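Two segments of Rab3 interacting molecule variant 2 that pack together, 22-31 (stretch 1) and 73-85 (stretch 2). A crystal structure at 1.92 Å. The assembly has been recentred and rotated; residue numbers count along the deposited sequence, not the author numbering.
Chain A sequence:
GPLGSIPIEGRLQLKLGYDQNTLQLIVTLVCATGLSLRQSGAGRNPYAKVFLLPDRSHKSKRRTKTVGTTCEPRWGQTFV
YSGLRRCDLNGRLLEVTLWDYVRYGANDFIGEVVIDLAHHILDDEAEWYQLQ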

# COMPACT_ATOMS: atom_id res chain seq x y z
N THR A 22 4.26 0.35 -21.88
CA THR A 22 5.09 -0.70 -21.28
C THR A 22 4.26 -1.80 -20.62
O THR A 22 4.82 -2.75 -20.07
CB THR A 22 6.03 -0.12 -20.22
OG1 THR A 22 5.26 0.52 -19.20
CG2 THR A 22 6.99 0.88 -20.83
N LEU A 23 2.94 -1.65 -20.69
CA LEU A 23 1.99 -2.58 -20.04
C LEU A 23 2.25 -2.72 -18.55
O LEU A 23 2.31 -3.84 -18.02
CB LEU A 23 2.03 -3.96 -20.69
CG LEU A 23 1.89 -4.01 -22.21
CD1 LEU A 23 2.01 -5.46 -22.70
CD2 LEU A 23 0.58 -3.37 -22.69
N GLN A 24 2.40 -1.59 -17.86
CA GLN A 24 2.75 -1.62 -16.45
C GLN A 24 1.78 -0.83 -15.61
O GLN A 24 1.38 0.28 -15.99
CB GLN A 24 4.16 -1.05 -16.25
CG GLN A 24 5.26 -1.94 -16.83
CD GLN A 24 6.63 -1.30 -16.73
OE1 GLN A 24 6.77 -0.09 -16.83
NE2 GLN A 24 7.65 -2.13 -16.53
N LEU A 25 1.38 -1.41 -14.49
CA LEU A 25 0.64 -0.67 -13.47
C LEU A 25 1.71 -0.12 -12.54
O LEU A 25 2.56 -0.88 -12.08
CB LEU A 25 -0.28 -1.62 -12.70
CG LEU A 25 -0.98 -0.99 -11.48
CD1 LEU A 25 -1.92 0.09 -11.97
CD2 LEU A 25 -1.74 -2.05 -10.68
N ILE A 26 1.70 1.18 -12.29
CA ILE A 26 2.73 1.79 -11.44
C ILE A 26 2.10 2.29 -10.13
O ILE A 26 1.12 3.04 -10.15
CB ILE A 26 3.45 2.94 -12.17
CG1 ILE A 26 4.08 2.42 -13.47
CG2 ILE A 26 4.52 3.55 -11.27
CD1 ILE A 26 4.41 3.52 -14.47
N VAL A 27 2.65 1.83 -9.01
CA VAL A 27 2.08 2.09 -7.69
C VAL A 27 3.12 2.78 -6.82
O VAL A 27 4.20 2.23 -6.60
CB VAL A 27 1.66 0.76 -7.01
CG1 VAL A 27 1.03 1.02 -5.64
CG2 VAL A 27 0.69 0.01 -7.89
N THR A 28 2.81 3.98 -6.34
CA THR A 28 3.72 4.68 -5.43
C THR A 28 3.07 4.89 -4.07
O THR A 28 2.01 5.52 -3.97
CB THR A 28 4.23 6.03 -6.01
OG1 THR A 28 4.85 5.80 -7.29
CG2 THR A 28 5.24 6.67 -5.06
N LEU A 29 3.70 4.35 -3.03
CA LEU A 29 3.28 4.62 -1.66
C LEU A 29 4.10 5.79 -1.15
O LEU A 29 5.29 5.65 -0.86
CB LEU A 29 3.51 3.42 -0.77
CG LEU A 29 2.44 2.34 -0.82
CD1 LEU A 29 2.33 1.70 -2.19
CD2 LEU A 29 2.78 1.30 0.18
N VAL A 30 3.47 6.95 -1.04
CA VAL A 30 4.20 8.15 -0.66
C VAL A 30 4.46 8.14 0.83
O VAL A 30 5.62 8.13 1.27
CB VAL A 30 3.42 9.40 -1.06
CG1 VAL A 30 4.21 10.65 -0.72
CG2 VAL A 30 3.10 9.35 -2.54
N CYS A 31 3.38 8.13 1.60
CA CYS A 31 3.48 8.21 3.05
C CYS A 31 2.16 7.81 3.66
O CYS A 31 1.19 7.55 2.94
CB CYS A 31 3.80 9.65 3.48
SG CYS A 31 2.42 10.80 3.28
N PRO A 73 4.85 7.70 8.76
CA PRO A 73 5.92 7.12 7.93
C PRO A 73 5.95 7.69 6.52
O PRO A 73 4.89 7.87 5.92
CB PRO A 73 5.54 5.64 7.87
CG PRO A 73 4.01 5.64 8.00
CD PRO A 73 3.76 6.74 9.02
N ARG A 74 7.14 7.96 5.98
CA ARG A 74 7.27 8.31 4.57
C ARG A 74 8.17 7.29 3.88
O ARG A 74 9.27 6.99 4.35
CB ARG A 74 7.86 9.73 4.42
CG ARG A 74 7.09 10.80 5.20
CD ARG A 74 7.60 12.21 4.92
NE ARG A 74 7.49 12.55 3.51
CZ ARG A 74 6.40 13.09 2.95
NH1 ARG A 74 5.34 13.34 3.70
NH2 ARG A 74 6.38 13.36 1.66
N TRP A 75 7.70 6.75 2.76
CA TRP A 75 8.48 5.75 2.03
C TRP A 75 8.97 6.28 0.68
O TRP A 75 10.11 6.02 0.28
CB TRP A 75 7.69 4.46 1.84
CG TRP A 75 7.19 3.83 3.12
CD1 TRP A 75 7.90 3.09 4.02
CD2 TRP A 75 5.84 3.88 3.61
NE1 TRP A 75 7.08 2.69 5.06
CE2 TRP A 75 5.81 3.15 4.82
CE3 TRP A 75 4.66 4.47 3.14
CZ2 TRP A 75 4.63 3.01 5.57
CZ3 TRP A 75 3.49 4.33 3.88
CH2 TRP A 75 3.49 3.60 5.08
N GLY A 76 8.11 7.01 -0.03
CA GLY A 76 8.40 7.43 -1.39
C GLY A 76 8.77 6.27 -2.29
O GLY A 76 9.67 6.38 -3.13
N GLN A 77 8.08 5.15 -2.13
CA GLN A 77 8.47 3.89 -2.76
C GLN A 77 7.56 3.51 -3.93
O GLN A 77 6.34 3.45 -3.77
CB GLN A 77 8.42 2.77 -1.72
CG GLN A 77 9.24 1.55 -2.07
CD GLN A 77 10.29 1.20 -1.00
OE1 GLN A 77 10.16 1.53 0.19
NE2 GLN A 77 11.34 0.52 -1.44
N THR A 78 8.16 3.25 -5.09
CA THR A 78 7.39 2.90 -6.29
C THR A 78 7.54 1.42 -6.63
O THR A 78 8.64 0.87 -6.56
CB THR A 78 7.82 3.77 -7.49
OG1 THR A 78 7.44 5.13 -7.23
CG2 THR A 78 7.17 3.30 -8.78
N PHE A 79 6.42 0.77 -6.94
CA PHE A 79 6.44 -0.63 -7.35
C PHE A 79 5.82 -0.73 -8.73
O PHE A 79 4.97 0.08 -9.10
CB PHE A 79 5.64 -1.49 -6.36
CG PHE A 79 6.16 -1.43 -4.94
CD1 PHE A 79 7.44 -1.88 -4.64
CD2 PHE A 79 5.36 -0.95 -3.92
CE1 PHE A 79 7.92 -1.83 -3.33
CE2 PHE A 79 5.83 -0.91 -2.61
CZ PHE A 79 7.12 -1.35 -2.32
N VAL A 80 6.24 -1.73 -9.50
CA VAL A 80 5.74 -1.88 -10.86
C VAL A 80 5.18 -3.29 -11.05
O VAL A 80 5.80 -4.27 -10.62
CB VAL A 80 6.85 -1.61 -11.90
CG1 VAL A 80 6.36 -1.89 -13.30
CG2 VAL A 80 7.32 -0.18 -11.79
N TYR A 81 4.00 -3.39 -11.66
CA TYR A 81 3.42 -4.68 -12.03
C TYR A 81 3.37 -4.74 -13.55
O TYR A 81 2.75 -3.89 -14.16
CB TYR A 81 2.00 -4.81 -11.48
CG TYR A 81 1.96 -5.02 -9.99
CD1 TYR A 81 2.23 -6.27 -9.44
CD2 TYR A 81 1.66 -3.98 -9.13
CE1 TYR A 81 2.19 -6.48 -8.07
CE2 TYR A 81 1.62 -4.18 -7.74
CZ TYR A 81 1.89 -5.44 -7.22
OH TYR A 81 1.85 -5.66 -5.86
N SER A 82 4.01 -5.75 -14.14
CA SER A 82 4.19 -5.81 -15.58
C SER A 82 3.25 -6.79 -16.28
O SER A 82 2.56 -7.58 -15.63
CB SER A 82 5.64 -6.19 -15.89
OG SER A 82 6.53 -5.29 -15.25
N GLY A 83 3.23 -6.75 -17.61
CA GLY A 83 2.44 -7.70 -18.39
C GLY A 83 0.94 -7.50 -18.29
O GLY A 83 0.18 -8.48 -18.33
N LEU A 84 0.50 -6.25 -18.22
CA LEU A 84 -0.93 -5.94 -18.02
C LEU A 84 -1.49 -4.96 -19.05
O LEU A 84 -0.96 -3.86 -19.21
CB LEU A 84 -1.11 -5.33 -16.62
CG LEU A 84 -0.80 -6.28 -15.46
CD1 LEU A 84 -0.64 -5.55 -14.14
CD2 LEU A 84 -1.89 -7.35 -15.35
N ARG A 85 -2.55 -5.35 -19.76
CA ARG A 85 -3.31 -4.37 -20.54
C ARG A 85 -4.20 -3.66 -19.56
O ARG A 85 -4.50 -4.19 -18.49
CB ARG A 85 -4.19 -5.04 -21.61
CG ARG A 85 -3.43 -5.84 -22.66
CD ARG A 85 -4.39 -6.64 -23.53
NE ARG A 85 -5.20 -7.55 -22.73
CZ ARG A 85 -6.19 -8.31 -23.20
NH1 ARG A 85 -6.49 -8.27 -24.49
NH2 ARG A 85 -6.87 -9.09 -22.38
O HOH W 1 5.13 -5.30 -19.25

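The two stretches form a pair of neighbouring antiparallel β-strands, joined by a regular ladder of backbone hydrogen bonds that a β-bulge interrupts near one end, with a mainly apolar layer of side chains on one face. Strand 24-31 and strand 74-81 run at 160° to each other, their axes approaching to 4.6 Å, and together the stretches bury 1018 Å² of surface.

In the regular part of the ladder, Leu 25, Val 27 and Leu 29 face Tyr 81, Phe 79 and Gln 77 as hydrogen-bonded pairs, each closed by two reciprocal bonds. Leu 25 N donates to Tyr 81 O at 2.9 Å and Tyr 81 N returns a bond of 2.9 Å to Leu 25 O. Val 27 N reaches Phe 79 O at 2.9 Å, while Phe 79 N meets Val 27 O at 2.7 Å, the shortest of the backbone bonds. The third ring is slightly looser on one side, with Leu 29 N to Gln 77 O at 2.9 Å and Gln 77 N to Leu 29 O at 3.1 Å. Between these rings the strands come closer, and CA-H groups point at the carbonyls opposite, as in the 3.3 Å contact from Thr 28 CA to Gln 77 O.

Beyond Leu 29 the register shifts by one residue. Here Val 30 O accepts two bonds, from Trp 75 N at 2.9 Å and from Gly 76 N at 3.0 Å, so that one carbonyl serves two successive amides of the bulge. Gly 76 has a positive phi of 54°, a conformation that favours glycine. After the bulge Cys 31 pairs with Arg 74; its CB lies over one face of the Arg 74 guanidinium and also approaches Pro 73 O at 3.2 Å. At the other end, past the last ring, Leu 84 N donates to Leu 23 O at 3.0 Å. A water links the loops there, donating to Thr 22 O and accepting from Gly 83 N.

Alternation along the strands sends Leu 25, Val 27, Leu 29, Phe 79 and Tyr 81 to the same face. Leu 25 CB packs 4.1 Å from Tyr 81 CB and 4.2 Å from Leu 84 CD1, which extends the apolar layer past the strand pair. Diagonal contacts knit the neighbouring pairs: Val 27 CG2 sits at the edge of the Tyr 81 ring, 4.3 Å from Tyr 81 CD2, and Leu 29 CD1 meets the edge of the Phe 79 ring, 4.4 Å from Phe 79 CE2. Leu 29 CB also lies 4.2 Å from Trp 75 CE3.

The face bearing Ile 26, Thr 28, Thr 78 and Val 80 is more mixed. Thr 28 and Thr 78 stand directly across from each other, their CA atoms 4.2 Å apart, and both adopt the m rotamer. Their hydroxyls form a short hydrogen bond, Thr 28 OG1 to Thr 78 OG1 at 2.7 Å. Beside it, Ile 26 CG2 touches Thr 78 CG2 at 3.6 Å, so methyl packing accompanies the polar link.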